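Local coordinates for fructose-bisphosphate aldolase (Plasmodium falciparum, PDB 4TR9), which belongs to the class-1 fructose-bisphosphate aldolases, folds as a TIM barrel and assembles from four copies of the chain, at residues 236-241 with 273-278; 263-268 with 299-304; 125-130 with 163-168. All coordinates share one frame; numbering follows the deposited sequence.

Interaction 1 of 3, residues 236-241 with 273-278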
ATOM      1  N   LEU A 236      -4.907  22.696  -2.141  1.00 37.40           N
ATOM      2  CA  LEU A 236      -4.184  21.944  -3.158  1.00 38.65           C
ATOM      3  C   LEU A 236      -3.651  22.874  -4.238  1.00 37.92           C
ATOM      4  O   LEU A 236      -4.385  23.710  -4.766  1.00 37.37           O
ATOM      5  CB  LEU A 236      -5.086  20.877  -3.780  1.00 30.94           C
ATOM      6  CG  LEU A 236      -4.472  19.988  -4.865  1.00 37.24           C
ATOM      7  CD1 LEU A 236      -3.320  19.168  -4.306  1.00 31.98           C
ATOM      8  CD2 LEU A 236      -5.529  19.083  -5.480  1.00 40.35           C
ATOM      9  N   LYS A 237      -2.372  22.728  -4.567  1.00 30.37           N
ATOM     10  CA  LYS A 237      -1.766  23.523  -5.627  1.00 38.11           C
ATOM     11  C   LYS A 237      -1.217  22.626  -6.731  1.00 40.35           C
ATOM     12  O   LYS A 237      -0.016  22.363  -6.787  1.00 46.67           O
ATOM     13  CB  LYS A 237      -0.656  24.419  -5.067  1.00 40.96           C
ATOM     14  CG  LYS A 237      -0.081  25.407  -6.073  1.00 46.77           C
ATOM     15  CD  LYS A 237       0.927  26.340  -5.425  1.00 45.07           C
ATOM     16  CE  LYS A 237       1.496  27.326  -6.433  1.00 51.89           C
ATOM     17  NZ  LYS A 237       2.434  28.292  -5.798  1.00 61.77           N
ATOM     18  N   PRO A 238      -2.102  22.140  -7.612  1.00 39.42           N
ATOM     19  CA  PRO A 238      -1.695  21.271  -8.713  1.00 40.06           C
ATOM     20  C   PRO A 238      -1.493  22.049 -10.004  1.00 46.39           C
ATOM     21  O   PRO A 238      -1.751  23.252 -10.051  1.00 46.18           O
ATOM     22  CB  PRO A 238      -2.878  20.320  -8.836  1.00 37.85           C
ATOM     23  CG  PRO A 238      -4.054  21.209  -8.536  1.00 33.84           C
ATOM     24  CD  PRO A 238      -3.569  22.263  -7.549  1.00 36.49           C
ATOM     25  N   ASN A 239      -1.036  21.361 -11.043  1.00 40.44           N
ATOM     26  CA  ASN A 239      -0.934  21.959 -12.363  1.00 45.01           C
ATOM     27  C   ASN A 239      -2.223  21.739 -13.140  1.00 46.87           C
ATOM     28  O   ASN A 239      -2.932  20.761 -12.908  1.00 44.71           O
ATOM     29  CB  ASN A 239       0.247  21.370 -13.132  1.00 49.16           C
ATOM     30  CG  ASN A 239       0.118  19.874 -13.338  1.00 58.78           C
ATOM     31  OD1 ASN A 239      -0.261  19.141 -12.425  1.00 55.03           O
ATOM     32  ND2 ASN A 239       0.422  19.415 -14.546  1.00 69.82           N
ATOM     33  N   MET A 240      -2.529  22.650 -14.056  1.00 44.54           N
ATOM     34  CA  MET A 240      -3.673  22.469 -14.937  1.00 44.67           C
ATOM     35  C   MET A 240      -3.415  21.297 -15.874  1.00 45.18           C
ATOM     36  O   MET A 240      -2.300  21.119 -16.364  1.00 48.21           O
ATOM     37  CB  MET A 240      -3.952  23.741 -15.740  1.00 41.47           C
ATOM     38  CG  MET A 240      -4.376  24.931 -14.898  1.00 38.78           C
ATOM     39  SD  MET A 240      -4.693  26.391 -15.906  1.00 48.93           S
ATOM     40  CE  MET A 240      -5.201  27.566 -14.654  1.00 48.71           C
ATOM     41  N   VAL A 241      -4.444  20.490 -16.114  1.00 37.19           N
ATOM     42  CA  VAL A 241      -4.311  19.360 -17.023  1.00 38.92           C
ATOM     43  C   VAL A 241      -4.196  19.864 -18.456  1.00 44.79           C
ATOM     44  O   VAL A 241      -5.197  20.171 -19.105  1.00 52.60           O
ATOM     45  CB  VAL A 241      -5.496  18.388 -16.906  1.00 35.95           C
ATOM     46  CG1 VAL A 241      -5.338  17.246 -17.894  1.00 40.06           C
ATOM     47  CG2 VAL A 241      -5.598  17.853 -15.485  1.00 34.53           C
ATOM     48  N   PRO A 273     -11.574  22.925   0.841  1.00 40.91           N
ATOM     49  CA  PRO A 273     -12.293  24.181   0.598  1.00 40.21           C
ATOM     50  C   PRO A 273     -12.008  24.782  -0.776  1.00 39.34           C
ATOM     51  O   PRO A 273     -12.859  25.486  -1.319  1.00 45.75           O
ATOM     52  CB  PRO A 273     -11.776  25.099   1.711  1.00 40.99           C
ATOM     53  CG  PRO A 273     -10.446  24.543   2.070  1.00 38.35           C
ATOM     54  CD  PRO A 273     -10.576  23.060   1.915  1.00 42.27           C
ATOM     55  N   GLY A 274     -10.832  24.507  -1.330  1.00 31.40           N
ATOM     56  CA  GLY A 274     -10.481  25.050  -2.629  1.00 32.80           C
ATOM     57  C   GLY A 274      -9.214  24.488  -3.243  1.00 35.75           C
ATOM     58  O   GLY A 274      -8.472  23.737  -2.609  1.00 34.70           O
ATOM     59  N   VAL A 275      -8.974  24.862  -4.495  1.00 31.51           N
ATOM     60  CA  VAL A 275      -7.785  24.444  -5.227  1.00 30.89           C
ATOM     61  C   VAL A 275      -7.132  25.649  -5.898  1.00 39.58           C
ATOM     62  O   VAL A 275      -7.770  26.358  -6.676  1.00 41.80           O
ATOM     63  CB  VAL A 275      -8.122  23.380  -6.289  1.00 35.01           C
ATOM     64  CG1 VAL A 275      -6.971  23.208  -7.261  1.00 39.01           C
ATOM     65  CG2 VAL A 275      -8.480  22.059  -5.625  1.00 31.65           C
ATOM     66  N   VAL A 276      -5.861  25.882  -5.586  1.00 35.04           N
ATOM     67  CA  VAL A 276      -5.141  27.030  -6.125  1.00 37.76           C
ATOM     68  C   VAL A 276      -4.148  26.613  -7.211  1.00 41.55           C
ATOM     69  O   VAL A 276      -3.072  26.095  -6.919  1.00 48.03           O
ATOM     70  CB  VAL A 276      -4.401  27.796  -5.007  1.00 38.99           C
ATOM     71  CG1 VAL A 276      -5.352  28.742  -4.297  1.00 35.40           C
ATOM     72  CG2 VAL A 276      -3.774  26.828  -4.010  1.00 38.78           C
ATOM     73  N   PHE A 277      -4.515  26.846  -8.467  1.00 36.96           N
ATOM     74  CA  PHE A 277      -3.679  26.439  -9.594  1.00 38.05           C
ATOM     75  C   PHE A 277      -2.382  27.237  -9.686  1.00 41.43           C
ATOM     76  O   PHE A 277      -2.311  28.386  -9.251  1.00 45.04           O
ATOM     77  CB  PHE A 277      -4.453  26.573 -10.907  1.00 40.96           C
ATOM     78  CG  PHE A 277      -5.578  25.592 -11.049  1.00 39.68           C
ATOM     79  CD1 PHE A 277      -5.321  24.267 -11.357  1.00 37.76           C
ATOM     80  CD2 PHE A 277      -6.891  25.995 -10.884  1.00 39.63           C
ATOM     81  CE1 PHE A 277      -6.353  23.360 -11.490  1.00 38.41           C
ATOM     82  CE2 PHE A 277      -7.929  25.093 -11.017  1.00 38.67           C
ATOM     83  CZ  PHE A 277      -7.659  23.774 -11.320  1.00 33.84           C
ATOM     84  N   LEU A 278      -1.357  26.611 -10.257  1.00 37.26           N
ATOM     85  CA  LEU A 278      -0.090  27.283 -10.507  1.00 44.67           C
ATOM     86  C   LEU A 278       0.032  27.619 -11.990  1.00 48.73           C
ATOM     87  O   LEU A 278      -0.379  26.837 -12.847  1.00 48.32           O
ATOM     88  CB  LEU A 278       1.083  26.417 -10.041  1.00 43.42           C
ATOM     89  CG  LEU A 278       1.203  24.989 -10.583  1.00 49.54           C
ATOM     90  CD1 LEU A 278       2.087  24.935 -11.823  1.00 50.77           C
ATOM     91  CD2 LEU A 278       1.728  24.050  -9.505  1.00 47.97           C
TER
HETATM   92  O   HOH W   1      -1.132  24.908 -14.227  1.00 40.24           O
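L236 and V275 lie side by side and point the same way, L236 CB 4.0 Å from V275 CG2, while the backbones are bridged by a 2.8 Å hydrogen bond from V276 N to L236 O. That bond runs nearly along the C=O axis (170°). V275 CG1, anti to its own backbone N, has two neighbours in different directions: P238, crossing V275 obliquely, puts CD 3.5 Å from CG1, and the F277 ring lies with its centre under the same methyl. M240 crosses F277 at about a right angle, its CG 3.7 Å from F277 CD1, and the extended chain beyond carries CE to 3.9 Å from F277 CB; its sulfur takes an oblique Met-aromatic position.

This is where the TIM barrel closes, with strand 274-277 brought against strand 235-236 and the loop that follows it. The segments diverge along their length (51°), and the second link, L278 N to P238 O, is a weak 3.4 Å bond. Beyond it a water accepts from M240 N and donates to L278 O. L278 holds CG in the crowded position between its backbone N and carbonyl carbon (chi1 55°), and its CB meets K237 CE crosswise at 3.7 Å. K237 runs fully extended past this leucine into the ligand pocket, where NZ makes weak hydrogen bonds to S307 OG and to O07 of the bound 38D.

Interaction 2 of 3, residues 263-268 with 299-304; sequences TLRRTV and PHPWAL
In this TIM barrel, the outer helix 253-267 leans on the chain that leads into strand 303-308, and W302 is what fills the join. Its indole does the tight packing. L264 CB lies 3.7 Å from W302 CH2, and the same corner of the ring meets R265 CG obliquely at 3.6 Å, with R265 CA in the ring plane at its edge. V268 crosses the indole obliquely, its CG1, anti to the backbone N, lying beside the pyrrole part. W302 NE1 then gives a 3.0 Å hydrogen bond to V268 O; the oxygen is close to the indole plane, but the donor stands 56° out of the carbonyl plane. Chi1 of W302 is -4°, so CG nearly eclipses the backbone N, a strained setting in which the ring reaches the helix while P301 CB covers the centre of one face. Deeper in, L264 and L304 meet tip to tip, L264 CD1 3.8 Å from L304 CD2, next to F277.

The other side is looser and wetter. R265, bent at chi3 (59°), crosses P301 at about a right angle and sets NH2 3.8 Å from P301 CD. P270 of the second subunit packs on R265, P301 and W302. No direct bond joins R265 to H300: a water accepts from R265 NH2 at 2.9 Å and, in the plane of the imidazole, pairs with H300 ND1. The far nitrogen, H300 NE2, is hydrogen-bonded to I294 O, and L304 CD1 rests over one face of the ring, offset toward its rim.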
ATOM      1  N   THR A 263     -10.520  15.679 -13.902  1.00 40.84           N
ATOM      2  CA  THR A 263      -9.444  15.112 -13.096  1.00 34.32           C
ATOM      3  C   THR A 263      -9.641  15.412 -11.612  1.00 35.60           C
ATOM      4  O   THR A 263      -9.418  14.551 -10.760  1.00 33.80           O
ATOM      5  CB  THR A 263      -8.069  15.648 -13.541  1.00 35.82           C
ATOM      6  OG1 THR A 263      -7.894  15.412 -14.943  1.00 39.81           O
ATOM      7  CG2 THR A 263      -6.951  14.961 -12.769  1.00 39.77           C
ATOM      8  N   LEU A 264     -10.068  16.634 -11.311  1.00 39.95           N
ATOM      9  CA  LEU A 264     -10.270  17.054  -9.929  1.00 33.98           C
ATOM     10  C   LEU A 264     -11.491  16.387  -9.307  1.00 32.89           C
ATOM     11  O   LEU A 264     -11.453  15.964  -8.151  1.00 32.61           O
ATOM     12  CB  LEU A 264     -10.411  18.575  -9.850  1.00 34.81           C
ATOM     13  CG  LEU A 264      -9.165  19.386 -10.215  1.00 35.65           C
ATOM     14  CD1 LEU A 264      -9.440  20.876 -10.091  1.00 37.19           C
ATOM     15  CD2 LEU A 264      -7.984  18.977  -9.346  1.00 37.25           C
ATOM     16  N   ARG A 265     -12.572  16.291 -10.075  1.00 32.09           N
ATOM     17  CA  ARG A 265     -13.805  15.685  -9.585  1.00 37.49           C
ATOM     18  C   ARG A 265     -13.622  14.201  -9.283  1.00 37.24           C
ATOM     19  O   ARG A 265     -14.307  13.647  -8.425  1.00 39.02           O
ATOM     20  CB  ARG A 265     -14.937  15.878 -10.595  1.00 37.19           C
ATOM     21  CG  ARG A 265     -15.435  17.310 -10.704  1.00 33.27           C
ATOM     22  CD  ARG A 265     -16.599  17.420 -11.672  1.00 41.97           C
ATOM     23  NE  ARG A 265     -17.728  16.588 -11.267  1.00 46.08           N
ATOM     24  CZ  ARG A 265     -18.682  16.981 -10.430  1.00 45.33           C
ATOM     25  NH1 ARG A 265     -19.673  16.158 -10.117  1.00 48.95           N
ATOM     26  NH2 ARG A 265     -18.647  18.198  -9.904  1.00 37.48           N
ATOM     27  N   ARG A 266     -12.691  13.565  -9.985  1.00 32.73           N
ATOM     28  CA  ARG A 266     -12.437  12.140  -9.801  1.00 37.86           C
ATOM     29  C   ARG A 266     -11.522  11.849  -8.614  1.00 37.09           C
ATOM     30  O   ARG A 266     -11.435  10.707  -8.163  1.00 37.13           O
ATOM     31  CB  ARG A 266     -11.823  11.540 -11.069  1.00 41.55           C
ATOM     32  CG  ARG A 266     -12.793  11.351 -12.224  1.00 42.01           C
ATOM     33  CD  ARG A 266     -12.069  10.789 -13.441  1.00 46.01           C
ATOM     34  NE  ARG A 266     -12.971  10.532 -14.560  1.00 50.16           N
ATOM     35  CZ  ARG A 266     -12.574  10.095 -15.751  1.00 55.87           C
ATOM     36  NH1 ARG A 266     -13.462   9.886 -16.713  1.00 57.39           N
ATOM     37  NH2 ARG A 266     -11.288   9.869 -15.981  1.00 54.54           N
ATOM     38  N   THR A 267     -10.842  12.871  -8.106  1.00 37.84           N
ATOM     39  CA  THR A 267      -9.796  12.645  -7.112  1.00 40.67           C
ATOM     40  C   THR A 267      -9.927  13.474  -5.833  1.00 38.40           C
ATOM     41  O   THR A 267      -9.545  13.015  -4.756  1.00 36.95           O
ATOM     42  CB  THR A 267      -8.403  12.921  -7.717  1.00 40.02           C
ATOM     43  OG1 THR A 267      -8.367  14.249  -8.254  1.00 43.30           O
ATOM     44  CG2 THR A 267      -8.092  11.927  -8.826  1.00 41.89           C
ATOM     45  N   VAL A 268     -10.459  14.689  -5.946  1.00 35.69           N
ATOM     46  CA  VAL A 268     -10.453  15.625  -4.822  1.00 38.24           C
ATOM     47  C   VAL A 268     -11.772  15.669  -4.050  1.00 36.07           C
ATOM     48  O   VAL A 268     -12.785  16.130  -4.573  1.00 36.34           O
ATOM     49  CB  VAL A 268     -10.127  17.058  -5.293  1.00 34.83           C
ATOM     50  CG1 VAL A 268     -10.102  18.008  -4.108  1.00 31.51           C
ATOM     51  CG2 VAL A 268      -8.799  17.088  -6.034  1.00 33.44           C
ATOM     52  N   PRO A 299     -20.568  26.337 -11.142  1.00 52.02           N
ATOM     53  CA  PRO A 299     -20.107  26.343  -9.747  1.00 46.96           C
ATOM     54  C   PRO A 299     -19.604  24.974  -9.289  1.00 48.32           C
ATOM     55  O   PRO A 299     -20.364  24.006  -9.268  1.00 43.71           O
ATOM     56  CB  PRO A 299     -21.359  26.758  -8.965  1.00 50.43           C
ATOM     57  CG  PRO A 299     -22.504  26.415  -9.861  1.00 57.54           C
ATOM     58  CD  PRO A 299     -22.002  26.650 -11.251  1.00 55.11           C
ATOM     59  N   HIS A 300     -18.327  24.908  -8.924  1.00 51.87           N
ATOM     60  CA  HIS A 300     -17.694  23.654  -8.529  1.00 41.08           C
ATOM     61  C   HIS A 300     -17.837  23.396  -7.029  1.00 38.99           C
ATOM     62  O   HIS A 300     -18.055  24.331  -6.260  1.00 42.76           O
ATOM     63  CB  HIS A 300     -16.214  23.669  -8.925  1.00 38.94           C
ATOM     64  CG  HIS A 300     -15.984  23.892 -10.386  1.00 40.46           C
ATOM     65  ND1 HIS A 300     -16.366  22.983 -11.347  1.00 37.33           N
ATOM     66  CD2 HIS A 300     -15.406  24.922 -11.052  1.00 43.23           C
ATOM     67  CE1 HIS A 300     -16.037  23.441 -12.542  1.00 37.37           C
ATOM     68  NE2 HIS A 300     -15.453  24.617 -12.389  1.00 37.79           N
ATOM     69  N   PRO A 301     -17.727  22.122  -6.613  1.00 40.71           N
ATOM     70  CA  PRO A 301     -17.763  21.753  -5.192  1.00 41.70           C
ATOM     71  C   PRO A 301     -16.700  22.470  -4.363  1.00 40.53           C
ATOM     72  O   PRO A 301     -16.897  22.691  -3.168  1.00 38.89           O
ATOM     73  CB  PRO A 301     -17.501  20.245  -5.217  1.00 37.14           C
ATOM     74  CG  PRO A 301     -18.010  19.807  -6.538  1.00 38.46           C
ATOM     75  CD  PRO A 301     -17.703  20.931  -7.483  1.00 38.18           C
ATOM     76  N   TRP A 302     -15.583  22.817  -4.995  1.00 51.83           N
ATOM     77  CA  TRP A 302     -14.536  23.592  -4.340  1.00 52.40           C
ATOM     78  C   TRP A 302     -14.239  24.855  -5.140  1.00 54.09           C
ATOM     79  O   TRP A 302     -14.583  24.947  -6.316  1.00 59.19           O
ATOM     80  CB  TRP A 302     -13.256  22.768  -4.178  1.00 35.88           C
ATOM     81  CG  TRP A 302     -13.367  21.337  -4.618  1.00 33.86           C
ATOM     82  CD1 TRP A 302     -13.377  20.233  -3.815  1.00 32.56           C
ATOM     83  CD2 TRP A 302     -13.470  20.855  -5.963  1.00 33.08           C
ATOM     84  NE1 TRP A 302     -13.485  19.095  -4.576  1.00 30.95           N
ATOM     85  CE2 TRP A 302     -13.547  19.451  -5.899  1.00 31.30           C
ATOM     86  CE3 TRP A 302     -13.515  21.477  -7.216  1.00 33.96           C
ATOM     87  CZ2 TRP A 302     -13.660  18.656  -7.037  1.00 30.32           C
ATOM     88  CZ3 TRP A 302     -13.627  20.687  -8.344  1.00 33.08           C
ATOM     89  CH2 TRP A 302     -13.698  19.292  -8.247  1.00 31.29           C
ATOM     90  N   ALA A 303     -13.598  25.824  -4.497  1.00 40.64           N
ATOM     91  CA  ALA A 303     -13.188  27.043  -5.184  1.00 38.95           C
ATOM     92  C   ALA A 303     -11.950  26.778  -6.035  1.00 43.06           C
ATOM     93  O   ALA A 303     -10.899  26.402  -5.519  1.00 40.44           O
ATOM     94  CB  ALA A 303     -12.923  28.157  -4.184  1.00 36.18           C
ATOM     95  N   LEU A 304     -12.083  26.967  -7.343  1.00 39.36           N
ATOM     96  CA  LEU A 304     -10.964  26.759  -8.255  1.00 41.58           C
ATOM     97  C   LEU A 304     -10.345  28.093  -8.653  1.00 47.99           C
ATOM     98  O   LEU A 304     -10.670  28.656  -9.700  1.00 45.94           O
ATOM     99  CB  LEU A 304     -11.413  25.984  -9.495  1.00 40.52           C
ATOM    100  CG  LEU A 304     -12.000  24.599  -9.214  1.00 35.63           C
ATOM    101  CD1 LEU A 304     -12.236  23.834 -10.502  1.00 35.60           C
ATOM    102  CD2 LEU A 304     -11.090  23.814  -8.290  1.00 34.30           C
TER
HETATM  103  O   HOH W   2     -17.738  20.698 -11.136  1.00 34.08           O

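Interaction 3 of 3, residues 125-130 with 163-168; sequences DEEKST and KGKPTD
The two backbones run well apart, with D125 CA 8.5 Å from K163 CA and E127 CA 7.9 Å from P166 CA, and 163-168 turns sharply through G164 at positive phi, a G1 bulge in which G164 and K165 both face D160, and a cis peptide before P166. Side chains therefore span the gap, in two polar groups.

The first is a salt-bridge network around one oxygen, D125 OD2. K163, extended from end to end, brings NZ to 3.0 Å of D125 OD2 on its syn lone pair. K165 is equally straight but crosses the aspartate at about a right angle, and its NZ meets D125 OD2 at 2.9 Å from above the carboxylate plane (58° out of it). K165 NZ also gives a 2.8 Å bond to D125 O, in the plane of that carbonyl, so K165 clasps both the backbone and the side chain of one residue. Two lysines on a single oxygen would be expected to favour the ionised aspartate.

The second group centres on E127, whose chain extends down to the loop. T167 OG1 donates to the syn lone pair of E127 OE1 at 2.7 Å, while T167 N reaches E127 OE2 in a weak 3.4 Å bond. One carboxylate thus holds the threonine hydroxyl firmly and its backbone N only weakly, and the aliphatic part of K165 passes close by, CG 3.6 Å from E127 OE2.

T167 is the N-cap of helix 168-187, its OG1 also making a weak bond to S170 N, so the glutamate reaches the start of that helix. P166 packs on I171 of this helix and on L157 of strand 150-157, while E127 leads into strand 128-130, the partner of 118-120 in a two-stranded antiparallel sheet.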
ATOM      1  N   ASP A 125      15.869   8.088 -12.345  1.00 51.28           N
ATOM      2  CA  ASP A 125      16.468   8.914 -13.385  1.00 52.93           C
ATOM      3  C   ASP A 125      16.260  10.393 -13.079  1.00 52.18           C
ATOM      4  O   ASP A 125      15.439  11.059 -13.708  1.00 51.23           O
ATOM      5  CB  ASP A 125      15.885   8.564 -14.755  1.00 58.46           C
ATOM      6  CG  ASP A 125      16.575   9.300 -15.887  1.00 72.41           C
ATOM      7  OD1 ASP A 125      17.773   9.626 -15.744  1.00 71.41           O
ATOM      8  OD2 ASP A 125      15.919   9.556 -16.918  1.00 75.87           O
ATOM      9  N   GLU A 126      17.009  10.886 -12.096  1.00 54.36           N
ATOM     10  CA  GLU A 126      16.975  12.290 -11.693  1.00 63.59           C
ATOM     11  C   GLU A 126      15.577  12.779 -11.313  1.00 59.50           C
ATOM     12  O   GLU A 126      15.248  13.948 -11.512  1.00 59.05           O
ATOM     13  CB  GLU A 126      17.544  13.177 -12.803  1.00 68.75           C
ATOM     14  CG  GLU A 126      19.009  12.921 -13.116  1.00 79.64           C
ATOM     15  CD  GLU A 126      19.547  13.849 -14.187  1.00 95.45           C
ATOM     16  OE1 GLU A 126      18.756  14.639 -14.746  1.00 98.58           O
ATOM     17  OE2 GLU A 126      20.761  13.790 -14.471  1.00 98.89           O
ATOM     18  N   GLU A 127      14.757  11.885 -10.769  1.00 54.14           N
ATOM     19  CA  GLU A 127      13.452  12.282 -10.254  1.00 42.27           C
ATOM     20  C   GLU A 127      13.625  12.912  -8.875  1.00 39.11           C
ATOM     21  O   GLU A 127      14.340  12.382  -8.026  1.00 45.53           O
ATOM     22  CB  GLU A 127      12.497  11.090 -10.201  1.00 38.76           C
ATOM     23  CG  GLU A 127      12.129  10.551 -11.576  1.00 45.22           C
ATOM     24  CD  GLU A 127      11.007   9.533 -11.526  1.00 46.32           C
ATOM     25  OE1 GLU A 127      11.216   8.438 -10.964  1.00 43.85           O
ATOM     26  OE2 GLU A 127       9.911   9.832 -12.047  1.00 46.51           O
ATOM     27  N   LYS A 128      12.966  14.044  -8.661  1.00 48.73           N
ATOM     28  CA  LYS A 128      13.257  14.895  -7.513  1.00 41.84           C
ATOM     29  C   LYS A 128      12.484  14.542  -6.246  1.00 35.48           C
ATOM     30  O   LYS A 128      11.395  13.971  -6.296  1.00 34.31           O
ATOM     31  CB  LYS A 128      12.984  16.357  -7.875  1.00 46.46           C
ATOM     32  CG  LYS A 128      13.697  16.828  -9.131  1.00 49.34           C
ATOM     33  CD  LYS A 128      15.201  16.676  -8.998  1.00 49.65           C
ATOM     34  CE  LYS A 128      15.917  17.149 -10.252  1.00 65.60           C
ATOM     35  NZ  LYS A 128      17.392  16.980 -10.139  1.00 75.12           N
ATOM     36  N   SER A 129      13.073  14.899  -5.108  1.00 41.25           N
ATOM     37  CA  SER A 129      12.420  14.802  -3.808  1.00 38.41           C
ATOM     38  C   SER A 129      12.656  16.099  -3.038  1.00 43.41           C
ATOM     39  O   SER A 129      13.713  16.715  -3.166  1.00 47.13           O
ATOM     40  CB  SER A 129      12.945  13.603  -3.020  1.00 42.51           C
ATOM     41  OG  SER A 129      12.419  13.583  -1.705  1.00 43.59           O
ATOM     42  N   THR A 130      11.676  16.513  -2.241  1.00 47.44           N
ATOM     43  CA  THR A 130      11.765  17.794  -1.546  1.00 42.35           C
ATOM     44  C   THR A 130      12.194  17.636  -0.087  1.00 46.74           C
ATOM     45  O   THR A 130      11.675  16.785   0.634  1.00 47.16           O
ATOM     46  CB  THR A 130      10.422  18.545  -1.590  1.00 39.61           C
ATOM     47  OG1 THR A 130       9.732  18.226  -2.804  1.00 41.36           O
ATOM     48  CG2 THR A 130      10.653  20.042  -1.529  1.00 42.03           C
ATOM     49  N   LYS A 163      10.190   6.569 -20.379  1.00 56.85           N
ATOM     50  CA  LYS A 163      10.983   6.179 -19.218  1.00 53.66           C
ATOM     51  C   LYS A 163      10.090   5.819 -18.036  1.00 49.02           C
ATOM     52  O   LYS A 163      10.573   5.612 -16.922  1.00 51.78           O
ATOM     53  CB  LYS A 163      11.949   7.299 -18.826  1.00 56.28           C
ATOM     54  CG  LYS A 163      13.014   7.592 -19.869  1.00 62.49           C
ATOM     55  CD  LYS A 163      13.980   8.663 -19.390  1.00 68.55           C
ATOM     56  CE  LYS A 163      15.087   8.900 -20.404  1.00 81.10           C
ATOM     57  NZ  LYS A 163      16.065   9.920 -19.934  1.00 85.81           N
ATOM     58  N   GLY A 164       8.787   5.751 -18.285  1.00 52.20           N
ATOM     59  CA  GLY A 164       7.831   5.378 -17.260  1.00 50.87           C
ATOM     60  C   GLY A 164       7.707   6.394 -16.140  1.00 44.58           C
ATOM     61  O   GLY A 164       7.320   6.053 -15.022  1.00 41.70           O
ATOM     62  N   LYS A 165       8.037   7.647 -16.439  1.00 45.27           N
ATOM     63  CA  LYS A 165       7.929   8.719 -15.455  1.00 44.84           C
ATOM     64  C   LYS A 165       6.522   9.312 -15.442  1.00 40.95           C
ATOM     65  O   LYS A 165       5.922   9.514 -16.497  1.00 46.42           O
ATOM     66  CB  LYS A 165       8.959   9.814 -15.740  1.00 49.82           C
ATOM     67  CG  LYS A 165      10.404   9.368 -15.617  1.00 49.24           C
ATOM     68  CD  LYS A 165      11.352  10.534 -15.848  1.00 50.14           C
ATOM     69  CE  LYS A 165      12.801  10.098 -15.738  1.00 60.48           C
ATOM     70  NZ  LYS A 165      13.741  11.233 -15.943  1.00 69.30           N
ATOM     71  N   PRO A 166       5.991   9.600 -14.241  1.00 45.27           N
ATOM     72  CA  PRO A 166       6.647   9.378 -12.948  1.00 44.32           C
ATOM     73  C   PRO A 166       6.509   7.942 -12.445  1.00 44.85           C
ATOM     74  O   PRO A 166       5.431   7.355 -12.532  1.00 43.75           O
ATOM     75  CB  PRO A 166       5.914  10.347 -12.022  1.00 36.11           C
ATOM     76  CG  PRO A 166       4.542  10.419 -12.592  1.00 34.15           C
ATOM     77  CD  PRO A 166       4.701  10.295 -14.088  1.00 41.22           C
ATOM     78  N   THR A 167       7.601   7.388 -11.925  1.00 39.29           N
ATOM     79  CA  THR A 167       7.590   6.037 -11.379  1.00 41.73           C
ATOM     80  C   THR A 167       6.888   6.007 -10.027  1.00 36.93           C
ATOM     81  O   THR A 167       6.664   7.052  -9.417  1.00 33.18           O
ATOM     82  CB  THR A 167       9.017   5.480 -11.219  1.00 48.36           C
ATOM     83  OG1 THR A 167       9.735   6.270 -10.265  1.00 40.14           O
ATOM     84  CG2 THR A 167       9.753   5.507 -12.550  1.00 56.94           C
ATOM     85  N   ASP A 168       6.548   4.807  -9.564  1.00 42.01           N
ATOM     86  CA  ASP A 168       5.854   4.637  -8.290  1.00 43.22           C
ATOM     87  C   ASP A 168       6.664   5.184  -7.120  1.00 39.73           C
ATOM     88  O   ASP A 168       6.105   5.750  -6.181  1.00 44.25           O
ATOM     89  CB  ASP A 168       5.533   3.160  -8.048  1.00 51.18           C
ATOM     90  CG  ASP A 168       4.543   2.608  -9.053  1.00 55.21           C
ATOM     91  OD1 ASP A 168       3.689   3.380  -9.537  1.00 48.26           O
ATOM     92  OD2 ASP A 168       4.621   1.399  -9.358  1.00 64.70           O
TER

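In the fold
Interaction 3 comes first along the chain and closes before the others open; it lies about 21 Å from the chain's centre, where other subunits of the tetramer meet it. Its centre is about 26 Å from that of interaction 2 and about 21 Å from that of interaction 1, with no touch to either. Interactions 1 and 2 are neighbours, centres about 10 Å apart, and their segments alternate in sequence. Strands 274-277 and 303-308 lie side by side in the parallel barrel sheet, where V275 N meets A303 O at 2.7 Å, and helix 253-267 directly precedes the first of them. Together they run from the ligand pocket outward to the helical layer. Interactions 2 and 3 both touch the second subunit.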